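Local coordinates for glycosyl hydrolase, family 31/fibronectin type III domain protein (Clostridium perfringens, PDB 4UAP) that binds galacto-configured sugars such as N-acetylgalactosamine through a family 32 carbohydrate-binding module, probably helping the parent family 31 glycoside hydrolase to hold its glycan substrates, at residues I6-D11 against K23-T28; F55-E60 against N143-Y148. One frame throughout, in Å; residues are numbered along the deposited sequence.

Contact 1. Residues I6-D11 against K23-T28; sequences ITVSGD and KLIDGT. With CA (calcium ion), chain D.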
loop_
_atom_site.group_PDB
_atom_site.type_symbol
_atom_site.label_atom_id
_atom_site.label_comp_id
_atom_site.label_asym_id
_atom_site.label_seq_id
_atom_site.Cartn_x
_atom_site.Cartn_y
_atom_site.Cartn_z
ATOM N N ILE A 6 11.435 -0.986 8.623
ATOM C CA ILE A 6 11.043 -1.015 7.224
ATOM C C ILE A 6 11.326 0.321 6.557
ATOM O O ILE A 6 10.997 1.370 7.101
ATOM C CB ILE A 6 9.552 -1.345 7.076
ATOM C CG1 ILE A 6 9.262 -2.717 7.692
ATOM C CG2 ILE A 6 9.136 -1.308 5.608
ATOM C CD1 ILE A 6 7.792 -2.988 7.896
ATOM N N THR A 7 11.943 0.276 5.383
ATOM C CA THR A 7 12.153 1.468 4.576
ATOM C C THR A 7 11.181 1.441 3.400
ATOM O O THR A 7 11.039 0.420 2.736
ATOM C CB THR A 7 13.604 1.556 4.077
ATOM O OG1 THR A 7 14.476 1.643 5.208
ATOM C CG2 THR A 7 13.804 2.780 3.210
ATOM N N VAL A 8 10.480 2.544 3.167
ATOM C CA VAL A 8 9.539 2.595 2.058
ATOM C C VAL A 8 9.972 3.663 1.050
ATOM O O VAL A 8 10.439 4.729 1.419
ATOM C CB VAL A 8 8.093 2.864 2.546
ATOM C CG1 VAL A 8 7.997 4.203 3.257
ATOM C CG2 VAL A 8 7.113 2.790 1.372
ATOM N N SER A 9 9.830 3.360 -0.231
ATOM C CA SER A 9 10.236 4.287 -1.266
ATOM C C SER A 9 9.287 4.187 -2.441
ATOM O O SER A 9 8.492 3.252 -2.537
ATOM C CB SER A 9 11.679 4.011 -1.705
ATOM O OG SER A 9 11.803 2.690 -2.210
ATOM N N GLY A 10 9.352 5.178 -3.319
ATOM C CA GLY A 10 8.457 5.249 -4.455
ATOM C C GLY A 10 8.309 6.704 -4.854
ATOM O O GLY A 10 8.982 7.572 -4.289
ATOM N N ASP A 11 7.434 6.975 -5.817
ATOM C CA ASP A 11 7.361 8.308 -6.410
ATOM C C ASP A 11 6.439 9.243 -5.625
ATOM O O ASP A 11 5.220 9.318 -5.855
ATOM C CB ASP A 11 6.916 8.227 -7.866
ATOM C CG ASP A 11 7.038 9.563 -8.591
ATOM O OD1 ASP A 11 7.360 10.584 -7.940
ATOM O OD2 ASP A 11 6.790 9.594 -9.810
ATOM N N LYS A 23 3.195 7.681 5.665
ATOM C CA LYS A 23 1.893 7.368 6.269
ATOM C C LYS A 23 1.504 5.897 6.079
ATOM O O LYS A 23 0.522 5.430 6.653
ATOM C CB LYS A 23 0.805 8.286 5.694
ATOM C CG LYS A 23 0.979 9.771 6.066
ATOM C CD LYS A 23 0.904 9.962 7.584
ATOM C CE LYS A 23 1.106 11.425 8.000
ATOM N NZ LYS A 23 -0.127 12.244 7.823
ATOM N N LEU A 24 2.262 5.171 5.265
ATOM C CA LEU A 24 2.024 3.736 5.109
ATOM C C LEU A 24 2.578 2.959 6.296
ATOM O O LEU A 24 2.145 1.842 6.569
ATOM C CB LEU A 24 2.660 3.200 3.817
ATOM C CG LEU A 24 2.108 3.704 2.483
ATOM C CD1 LEU A 24 3.006 3.234 1.312
ATOM C CD2 LEU A 24 0.655 3.251 2.285
ATOM N N ILE A 25 3.544 3.543 6.998
ATOM C CA ILE A 25 4.204 2.821 8.081
ATOM C C ILE A 25 4.326 3.634 9.373
ATOM O O ILE A 25 5.166 3.336 10.222
ATOM C CB ILE A 25 5.615 2.354 7.648
ATOM C CG1 ILE A 25 6.495 3.552 7.298
ATOM C CG2 ILE A 25 5.535 1.439 6.434
ATOM C CD1 ILE A 25 7.924 3.187 6.932
ATOM N N ASP A 26 3.475 4.641 9.546
ATOM C CA ASP A 26 3.589 5.498 10.726
ATOM C C ASP A 26 2.836 4.928 11.928
ATOM O O ASP A 26 2.830 5.527 12.999
ATOM C CB ASP A 26 3.078 6.902 10.424
ATOM C CG ASP A 26 1.609 6.912 10.074
ATOM O OD1 ASP A 26 1.198 6.073 9.250
ATOM O OD2 ASP A 26 0.861 7.744 10.629
ATOM N N GLY A 27 2.201 3.773 11.750
ATOM C CA GLY A 27 1.513 3.111 12.844
ATOM C C GLY A 27 0.082 3.584 13.017
ATOM O O GLY A 27 -0.490 3.456 14.097
ATOM N N THR A 28 -0.504 4.139 11.960
ATOM C CA THR A 28 -1.889 4.589 12.009
ATOM C C THR A 28 -2.732 3.817 11.014
ATOM O O THR A 28 -2.602 4.010 9.808
ATOM C CB THR A 28 -2.024 6.101 11.702
ATOM O OG1 THR A 28 -1.307 6.416 10.499
ATOM C CG2 THR A 28 -1.464 6.936 12.854
HETATM CA CA CA D . -0.953 5.199 8.373
#
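Ile25 reaches Val8 and the backbone of Ile6 with a single methyl group, CD1, while the chain on both sides of it wraps a calcium ion. With CG1 wedged between the backbone N and the carbonyl carbon (chi1 61°) and CD1 fully extended beyond it, the side chain stretches from the loop to strand 6-9. Ile25 CD1 settles 3.8 Å from Val8 CG1, the two side chains running past each other in opposite directions, and 3.6 Å from the carbonyl oxygen Ile6 O. The other Val8 methyl, CG2, lies 4.1 Å from CD1 of the buried Leu24, whose side chain crosses that of Val8 at about a right angle. Strand 6-9 is an outermost strand of one sheet of the CBM32 beta-sandwich, and here the apolar side of that strand meets the calcium-binding loop. The calcium ion takes Lys23 O at 2.3 Å, Asp26 OD1 and both Thr28 O and Thr28 OG1; Ser35, Asn143 and Glu144 complete the site. Asp26 divides its carboxylate between two tasks: OD1 binds the metal, and OD2 accepts a short hydrogen bond of 2.5 Å from Thr28 OG1, met on the syn side and 26° out of the carboxylate plane. That bond, with the shared metal, links the two ends of the turn through Gly27, whose backbone N is in turn hydrogen-bonded to Glu144 OE1.

Contact 2. Residues F55-E60 against N143-Y148; sequences FEMTFE and NEIEFY. With CA (calcium ion), chain D.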
loop_
_atom_site.group_PDB
_atom_site.type_symbol
_atom_site.label_atom_id
_atom_site.label_comp_id
_atom_site.label_asym_id
_atom_site.label_seq_id
_atom_site.Cartn_x
_atom_site.Cartn_y
_atom_site.Cartn_z
ATOM N N PHE A 55 0.484 2.570 -9.124
ATOM C CA PHE A 55 1.424 3.216 -8.215
ATOM C C PHE A 55 2.219 2.164 -7.442
ATOM O O PHE A 55 1.659 1.326 -6.741
ATOM C CB PHE A 55 0.701 4.160 -7.242
ATOM C CG PHE A 55 1.636 4.886 -6.324
ATOM C CD1 PHE A 55 2.452 5.897 -6.817
ATOM C CD2 PHE A 55 1.715 4.552 -4.979
ATOM C CE1 PHE A 55 3.331 6.565 -5.988
ATOM C CE2 PHE A 55 2.601 5.211 -4.139
ATOM C CZ PHE A 55 3.413 6.223 -4.645
ATOM N N GLU A 56 3.534 2.233 -7.578
ATOM C CA GLU A 56 4.439 1.237 -7.033
ATOM C C GLU A 56 5.039 1.698 -5.711
ATOM O O GLU A 56 5.590 2.799 -5.614
ATOM C CB GLU A 56 5.536 0.955 -8.060
ATOM C CG GLU A 56 6.534 -0.105 -7.698
ATOM C CD GLU A 56 7.634 -0.200 -8.751
ATOM O OE1 GLU A 56 8.638 0.539 -8.630
ATOM O OE2 GLU A 56 7.469 -0.980 -9.712
ATOM N N MET A 57 4.918 0.849 -4.696
ATOM C CA MET A 57 5.436 1.121 -3.361
ATOM C C MET A 57 6.473 0.046 -3.017
ATOM O O MET A 57 6.160 -1.146 -3.026
ATOM C CB MET A 57 4.301 1.125 -2.329
ATOM C CG MET A 57 3.277 2.264 -2.482
ATOM S SD MET A 57 1.639 1.906 -1.748
ATOM C CE MET A 57 0.933 0.848 -3.010
ATOM N N THR A 58 7.700 0.468 -2.731
ATOM C CA THR A 58 8.786 -0.472 -2.464
ATOM C C THR A 58 9.130 -0.509 -0.982
ATOM O O THR A 58 9.346 0.533 -0.363
ATOM C CB THR A 58 10.041 -0.111 -3.262
ATOM O OG1 THR A 58 9.732 -0.169 -4.661
ATOM C CG2 THR A 58 11.198 -1.081 -2.938
ATOM N N PHE A 59 9.178 -1.715 -0.424
ATOM C CA PHE A 59 9.477 -1.907 0.991
ATOM C C PHE A 59 10.736 -2.748 1.144
ATOM O O PHE A 59 10.841 -3.833 0.579
ATOM C CB PHE A 59 8.305 -2.578 1.706
ATOM C CG PHE A 59 7.032 -1.766 1.658
ATOM C CD1 PHE A 59 6.176 -1.861 0.572
ATOM C CD2 PHE A 59 6.717 -0.888 2.679
ATOM C CE1 PHE A 59 5.007 -1.106 0.513
ATOM C CE2 PHE A 59 5.540 -0.135 2.637
ATOM C CZ PHE A 59 4.694 -0.247 1.541
ATOM N N GLU A 60 11.688 -2.241 1.909
ATOM C CA GLU A 60 12.942 -2.947 2.101
ATOM C C GLU A 60 13.237 -3.138 3.577
ATOM O O GLU A 60 12.903 -2.292 4.412
ATOM C CB GLU A 60 14.087 -2.192 1.440
ATOM C CG GLU A 60 13.986 -2.112 -0.057
ATOM C CD GLU A 60 15.052 -1.216 -0.647
ATOM O OE1 GLU A 60 14.863 0.021 -0.617
ATOM O OE2 GLU A 60 16.082 -1.743 -1.131
ATOM N N ASN A 143 -4.500 3.341 4.205
ATOM C CA ASN A 143 -4.267 3.727 5.599
ATOM C C ASN A 143 -2.886 3.348 6.113
ATOM O O ASN A 143 -2.241 4.106 6.820
ATOM C CB ASN A 143 -5.308 3.079 6.521
ATOM C CG ASN A 143 -6.722 3.433 6.148
ATOM O OD1 ASN A 143 -6.959 4.270 5.271
ATOM N ND2 ASN A 143 -7.684 2.805 6.828
ATOM N N GLU A 144 -2.450 2.142 5.781
ATOM C CA GLU A 144 -1.274 1.564 6.416
ATOM C C GLU A 144 -0.965 0.250 5.738
ATOM O O GLU A 144 -1.867 -0.409 5.227
ATOM C CB GLU A 144 -1.510 1.338 7.925
ATOM C CG GLU A 144 -0.242 0.918 8.723
ATOM C CD GLU A 144 0.547 2.111 9.268
ATOM O OE1 GLU A 144 1.553 1.903 9.973
ATOM O OE2 GLU A 144 0.164 3.268 8.991
ATOM N N ILE A 145 0.308 -0.122 5.720
ATOM C CA ILE A 145 0.689 -1.464 5.327
ATOM C C ILE A 145 1.596 -1.996 6.423
ATOM O O ILE A 145 2.581 -1.351 6.770
ATOM C CB ILE A 145 1.397 -1.501 3.952
ATOM C CG1 ILE A 145 0.438 -0.993 2.861
ATOM C CG2 ILE A 145 1.876 -2.929 3.643
ATOM C CD1 ILE A 145 1.059 -0.890 1.438
ATOM N N GLU A 146 1.224 -3.144 6.988
ATOM C CA GLU A 146 1.949 -3.772 8.098
ATOM C C GLU A 146 2.579 -5.091 7.683
ATOM O O GLU A 146 1.975 -5.854 6.928
ATOM C CB GLU A 146 1.008 -4.029 9.282
ATOM C CG GLU A 146 0.456 -2.781 9.914
ATOM C CD GLU A 146 -0.341 -3.077 11.158
ATOM O OE1 GLU A 146 -0.845 -4.215 11.282
ATOM O OE2 GLU A 146 -0.460 -2.172 12.012
ATOM N N PHE A 147 3.776 -5.366 8.198
ATOM C CA PHE A 147 4.496 -6.600 7.881
ATOM C C PHE A 147 4.644 -7.448 9.145
ATOM O O PHE A 147 5.046 -6.948 10.193
ATOM C CB PHE A 147 5.870 -6.278 7.265
ATOM C CG PHE A 147 5.775 -5.587 5.929
ATOM C CD1 PHE A 147 5.502 -4.229 5.855
ATOM C CD2 PHE A 147 5.918 -6.303 4.752
ATOM C CE1 PHE A 147 5.382 -3.594 4.630
ATOM C CE2 PHE A 147 5.811 -5.683 3.526
ATOM C CZ PHE A 147 5.538 -4.321 3.462
ATOM N N TYR A 148 4.286 -8.722 9.051
ATOM C CA TYR A 148 4.315 -9.610 10.214
ATOM C C TYR A 148 5.383 -10.679 10.045
ATOM O O TYR A 148 5.321 -11.492 9.118
ATOM C CB TYR A 148 2.946 -10.257 10.436
ATOM C CG TYR A 148 1.925 -9.298 10.998
ATOM C CD1 TYR A 148 1.222 -8.429 10.169
ATOM C CD2 TYR A 148 1.675 -9.252 12.361
ATOM C CE1 TYR A 148 0.289 -7.542 10.688
ATOM C CE2 TYR A 148 0.751 -8.379 12.890
ATOM C CZ TYR A 148 0.064 -7.522 12.056
ATOM O OH TYR A 148 -0.849 -6.651 12.601
HETATM CA CA CA D . -0.953 5.199 8.373
#
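The rings of Phe59 and Phe147 meet obliquely, their planes inclined at 51° and their centroids 5.0 Å apart. Phe147 brings CZ and the neighbouring CE1 to one face of the Phe59 ring. Phe147 CZ stands over the rim rather than the middle of that face, 3.5 Å from Phe59 CG, and Phe147 CE1 lies 3.6 Å from Phe59 CD2. Both phenylalanines place CG beside the backbone N and anti to the carbonyl carbon (chi1 near -60° in both); both CB atoms point toward the opposing strand, and this first torsion carries the rings into contact, the side chains crossing at about a right angle. Ile145 meets the far end of the Phe59 ring, where Ile145 CD1 comes to 3.7 Å from Phe59 CZ. The same methyl, Ile145 CD1, lies 4.3 Å from Met57 SD, a looser sulfur-to-methyl contact. Ile6 and Val8 of strand 6-9 and Ile128 of strand 125-133 also touch Phe59. Ahead of Ile145, the backbone brings Asn143 O to 2.3 Å from the calcium ion. The Glu144 side chain, bent at its second torsion, swings Glu144 OE2 to 2.3 Å from the same calcium ion. Beyond it, Glu146 OE1 accepts a hydrogen bond from Tyr148 OH. The two strand segments run roughly the same way, 10.6 Å apart at closest approach and turned by 31°, and they belong to different sheets: residues 55-60 and 143-148 thus face each other across the hydrophobic interior of a beta-sandwich, the fold of family 32 carbohydrate-binding modules.

Contact 2 is the buried one, packing strands of the two sheets against each other through aromatic and aliphatic side chains; contact 1 is only partly buried and joins an outermost strand to a loop by a few methyl groups. Strands 6-9 and 55-61 are neighbours in one sheet, and apolar side chains of the two contacts touch: Ile6 and Val8 on Phe59, Leu24 on Met57. The segments 23-28 and 143-148 also meet directly, through a probable hydrogen bond from Ile145 N to Leu24 O, 2.8 Å apart. Both contacts supply ligands to the same calcium ion, placing polar, charged chemistry beside the hydrophobic interior.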